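Long-range contact in polycyclic ketone monooxygenase (Myceliophthora thermophila, PDB 5MQ6), which uses FAD and NADPH to insert one oxygen atom beside the carbonyl of ketones, polycyclic ones especially, giving esters or lactones: residues D133-S138 against R330-N335. Sequence-based numbering, arbitrary orientation.
Sequences DVESYS and RERMLN. With FAD (flavin-adenine dinucleotide), chain B.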
loop_
_atom_site.group_PDB
_atom_site.type_symbol
_atom_site.label_atom_id
_atom_site.label_comp_id
_atom_site.label_asym_id
_atom_site.label_seq_id
_atom_site.Cartn_x
_atom_site.Cartn_y
_atom_site.Cartn_z
ATOM N N ASP A 133 9.327 -2.960 -5.833
ATOM C CA ASP A 133 10.485 -2.970 -4.923
ATOM C C ASP A 133 10.713 -4.318 -4.291
ATOM O O ASP A 133 11.797 -4.549 -3.748
ATOM C CB ASP A 133 10.417 -1.796 -3.891
ATOM C CG ASP A 133 9.132 -1.860 -2.949
ATOM O OD1 ASP A 133 8.417 -2.928 -2.999
ATOM O OD2 ASP A 133 8.858 -0.871 -2.141
ATOM N N VAL A 134 9.765 -5.257 -4.443
ATOM C CA VAL A 134 9.943 -6.611 -4.026
ATOM C C VAL A 134 10.285 -7.422 -5.293
ATOM O O VAL A 134 9.711 -7.160 -6.374
ATOM C CB VAL A 134 8.665 -7.133 -3.388
ATOM C CG1 VAL A 134 8.677 -8.616 -3.153
ATOM C CG2 VAL A 134 8.490 -6.395 -2.094
ATOM N N GLU A 135 11.171 -8.404 -5.155
ATOM C CA GLU A 135 11.418 -9.361 -6.259
ATOM C C GLU A 135 10.132 -9.767 -7.016
ATOM O O GLU A 135 9.183 -10.277 -6.415
ATOM C CB GLU A 135 12.068 -10.631 -5.705
ATOM C CG GLU A 135 12.563 -11.658 -6.736
ATOM C CD GLU A 135 12.855 -12.974 -6.146
ATOM O OE1 GLU A 135 11.840 -13.610 -5.698
ATOM O OE2 GLU A 135 14.090 -13.405 -6.165
ATOM N N SER A 136 10.188 -9.658 -8.336
ATOM C CA SER A 136 9.125 -10.062 -9.247
ATOM C C SER A 136 8.598 -11.472 -8.998
ATOM O O SER A 136 7.340 -11.694 -9.014
ATOM C CB SER A 136 9.611 -9.867 -10.683
ATOM O OG SER A 136 10.470 -10.909 -11.011
ATOM N N TYR A 137 9.511 -12.431 -8.768
ATOM C CA TYR A 137 9.135 -13.843 -8.580
ATOM C C TYR A 137 8.327 -14.051 -7.284
ATOM O O TYR A 137 7.571 -14.994 -7.158
ATOM C CB TYR A 137 10.352 -14.857 -8.668
ATOM C CG TYR A 137 11.470 -14.427 -9.676
ATOM C CD1 TYR A 137 11.169 -14.209 -11.024
ATOM C CD2 TYR A 137 12.752 -14.168 -9.247
ATOM C CE1 TYR A 137 12.122 -13.729 -11.920
ATOM C CE2 TYR A 137 13.715 -13.704 -10.099
ATOM C CZ TYR A 137 13.423 -13.513 -11.448
ATOM O OH TYR A 137 14.383 -13.058 -12.308
ATOM N N SER A 138 8.514 -13.158 -6.332
ATOM C CA SER A 138 7.820 -13.183 -5.051
ATOM C C SER A 138 6.560 -12.350 -5.043
ATOM O O SER A 138 5.617 -12.675 -4.325
ATOM C CB SER A 138 8.820 -12.744 -3.958
ATOM O OG SER A 138 9.792 -13.842 -3.800
ATOM N N ARG A 330 4.466 -19.660 -3.002
ATOM C CA ARG A 330 4.168 -19.466 -1.614
ATOM C C ARG A 330 5.391 -19.795 -0.707
ATOM O O ARG A 330 5.706 -19.118 0.237
ATOM C CB ARG A 330 2.858 -20.223 -1.290
ATOM C CG ARG A 330 2.541 -20.370 0.142
ATOM C CD ARG A 330 1.834 -19.164 0.724
ATOM N NE ARG A 330 0.442 -18.912 0.310
ATOM C CZ ARG A 330 -0.654 -19.419 0.874
ATOM N NH1 ARG A 330 -0.577 -20.358 1.812
ATOM N NH2 ARG A 330 -1.867 -18.992 0.486
ATOM N N GLU A 331 6.135 -20.809 -1.052
ATOM C CA GLU A 331 7.304 -21.148 -0.290
ATOM C C GLU A 331 8.351 -20.007 -0.404
ATOM O O GLU A 331 8.925 -19.573 0.564
ATOM C CB GLU A 331 7.823 -22.549 -0.745
ATOM C CG GLU A 331 9.275 -22.752 -0.464
ATOM C CD GLU A 331 9.783 -24.060 -0.951
ATOM O OE1 GLU A 331 10.480 -24.084 -2.005
ATOM O OE2 GLU A 331 9.418 -25.039 -0.292
ATOM N N ARG A 332 8.527 -19.452 -1.592
ATOM C CA ARG A 332 9.449 -18.380 -1.769
ATOM C C ARG A 332 9.099 -17.098 -0.982
ATOM O O ARG A 332 9.973 -16.405 -0.465
ATOM C CB ARG A 332 9.569 -18.094 -3.267
ATOM C CG ARG A 332 10.784 -17.270 -3.640
ATOM C CD ARG A 332 10.841 -17.170 -5.157
ATOM N NE ARG A 332 12.034 -16.433 -5.530
ATOM C CZ ARG A 332 13.250 -16.936 -5.649
ATOM N NH1 ARG A 332 14.198 -16.105 -5.973
ATOM N NH2 ARG A 332 13.552 -18.205 -5.453
ATOM N N MET A 333 7.814 -16.784 -0.926
ATOM C CA MET A 333 7.321 -15.632 -0.251
ATOM C C MET A 333 7.574 -15.791 1.238
ATOM O O MET A 333 7.941 -14.855 1.947
ATOM C CB MET A 333 5.805 -15.471 -0.506
ATOM C CG MET A 333 5.449 -14.909 -1.855
ATOM S SD MET A 333 3.675 -14.589 -2.207
ATOM C CE MET A 333 2.941 -16.020 -1.644
ATOM N N LEU A 334 7.390 -17.020 1.705
ATOM C CA LEU A 334 7.681 -17.357 3.115
ATOM C C LEU A 334 9.179 -17.212 3.447
ATOM O O LEU A 334 9.553 -16.615 4.420
ATOM C CB LEU A 334 7.171 -18.772 3.379
ATOM C CG LEU A 334 5.655 -18.891 3.583
ATOM C CD1 LEU A 334 5.245 -20.349 3.374
ATOM C CD2 LEU A 334 5.331 -18.511 5.013
ATOM N N ASN A 335 10.002 -17.711 2.562
ATOM C CA ASN A 335 11.443 -17.574 2.690
ATOM C C ASN A 335 11.894 -16.108 2.793
ATOM O O ASN A 335 12.569 -15.747 3.721
ATOM C CB ASN A 335 12.082 -18.302 1.519
ATOM C CG ASN A 335 13.571 -18.334 1.616
ATOM O OD1 ASN A 335 14.293 -17.452 1.117
ATOM N ND2 ASN A 335 14.045 -19.331 2.310
HETATM P PA FAD B . -4.789 -1.418 -5.406
HETATM O O1A FAD B . -4.624 -0.093 -4.739
HETATM O O2A FAD B . -3.733 -1.954 -6.356
HETATM O O5B FAD B . -6.179 -1.395 -6.210
HETATM C C5B FAD B . -7.332 -0.933 -5.590
HETATM C C4B FAD B . -8.163 -0.193 -6.618
HETATM O O4B FAD B . -9.437 0.074 -6.001
HETATM C C3B FAD B . -7.611 1.151 -7.086
HETATM O O3B FAD B . -7.736 1.258 -8.481
HETATM C C2B FAD B . -8.494 2.158 -6.404
HETATM O O2B FAD B . -8.614 3.356 -7.133
HETATM C C1B FAD B . -9.797 1.394 -6.314
HETATM N N9A FAD B . -10.697 1.928 -5.322
HETATM C C8A FAD B . -10.412 2.173 -4.011
HETATM N N7A FAD B . -11.494 2.700 -3.446
HETATM C C5A FAD B . -12.478 2.829 -4.352
HETATM C C6A FAD B . -13.874 3.300 -4.315
HETATM N N6A FAD B . -14.487 3.800 -3.262
HETATM N N1A FAD B . -14.506 3.162 -5.452
HETATM C C2A FAD B . -13.931 2.686 -6.581
HETATM N N3A FAD B . -12.702 2.248 -6.728
HETATM C C4A FAD B . -11.930 2.333 -5.600
HETATM N N1 FAD B . 3.699 -3.309 -2.612
HETATM C C2 FAD B . 4.549 -4.389 -2.591
HETATM O O2 FAD B . 4.322 -5.345 -1.861
HETATM N N3 FAD B . 5.640 -4.414 -3.369
HETATM C C4 FAD B . 5.914 -3.376 -4.175
HETATM O O4 FAD B . 6.921 -3.462 -4.867
HETATM C C4X FAD B . 5.072 -2.172 -4.274
HETATM N N5 FAD B . 5.331 -1.080 -5.068
HETATM C C5X FAD B . 4.457 -0.044 -5.046
HETATM C C6 FAD B . 4.708 1.153 -5.876
HETATM C C7 FAD B . 3.701 2.227 -5.779
HETATM C C7M FAD B . 3.851 3.495 -6.589
HETATM C C8 FAD B . 2.510 2.143 -4.884
HETATM C C8M FAD B . 1.458 3.245 -4.779
HETATM C C9 FAD B . 2.316 1.013 -4.114
HETATM C C9A FAD B . 3.238 -0.071 -4.162
HETATM N N10 FAD B . 2.999 -1.182 -3.337
HETATM C C10 FAD B . 3.897 -2.252 -3.403
HETATM C "C1'" FAD B . 1.786 -1.311 -2.497
HETATM C "C2'" FAD B . 0.626 -1.752 -3.484
HETATM O "O2'" FAD B . -0.490 -0.866 -3.316
HETATM C "C3'" FAD B . 0.183 -3.249 -3.346
HETATM O "O3'" FAD B . 1.308 -4.095 -3.598
HETATM C "C4'" FAD B . -0.878 -3.773 -4.343
HETATM O "O4'" FAD B . -0.708 -3.311 -5.756
HETATM C "C5'" FAD B . -2.292 -3.442 -3.825
HETATM O "O5'" FAD B . -3.226 -4.293 -4.560
HETATM P P FAD B . -4.773 -4.000 -4.176
HETATM O O1P FAD B . -5.593 -4.611 -5.372
HETATM O O2P FAD B . -4.943 -4.444 -2.717
HETATM O O3P FAD B . -4.913 -2.361 -4.111
#
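Arg-332, reaching out from helix 328-340, presents the guanidinium edge that carries NE and NH1 to both carboxylate oxygens of Glu-135. Arg-332 NE donates to Glu-135 OE1 at 2.8 Å, with an N-H...O angle of 168°, and NH1 of Arg-332 gives the second bond of this salt bridge to Glu-135 OE2 at 2.7 Å. Both oxygens are met on their syn side, and the two flat groups lie nearly coplanar. Arg-332 CG stands anti to the backbone N (chi1 -163°), and the outstretched arginine chain crosses the glutamate side chain at about a right angle. Ser-138 OG donates to the anti side of Glu-135 OE1 (2.8 Å), from the opposite face of the carboxylate to Arg-332 NE. OE2 of Glu-135 has a second cationic partner in Lys-153, so the buried carboxylate is probably kept ionised. Close by, Met-333 sets CG 3.3 Å from the carbonyl O of Ser-138.

Glu-135 is the N-cap residue of the short helix 136-139, its carbonyl O accepting from Ser-138 N, and the chain just before it lines the flavin site of this FAD-dependent Baeyer-Villiger monooxygenase. There Asp-133 N donates to flavin O4 at 2.6 Å; the salt bridge thus ties the flavin-binding loop to helix 328-340.

On the Tyr-137 side the fit is looser. CB of Tyr-137 comes no nearer than 3.9 Å to Arg-332 NE; the Tyr-137 ring is inclined 70° to the guanidinium plane, and Tyr-137 OH is hydrogen-bonded to Thr-313 OG1. Farther round helix 328-340, by contrast, Arg-330 and Leu-334 are partly exposed and turn to helices 541-562 and 630-641.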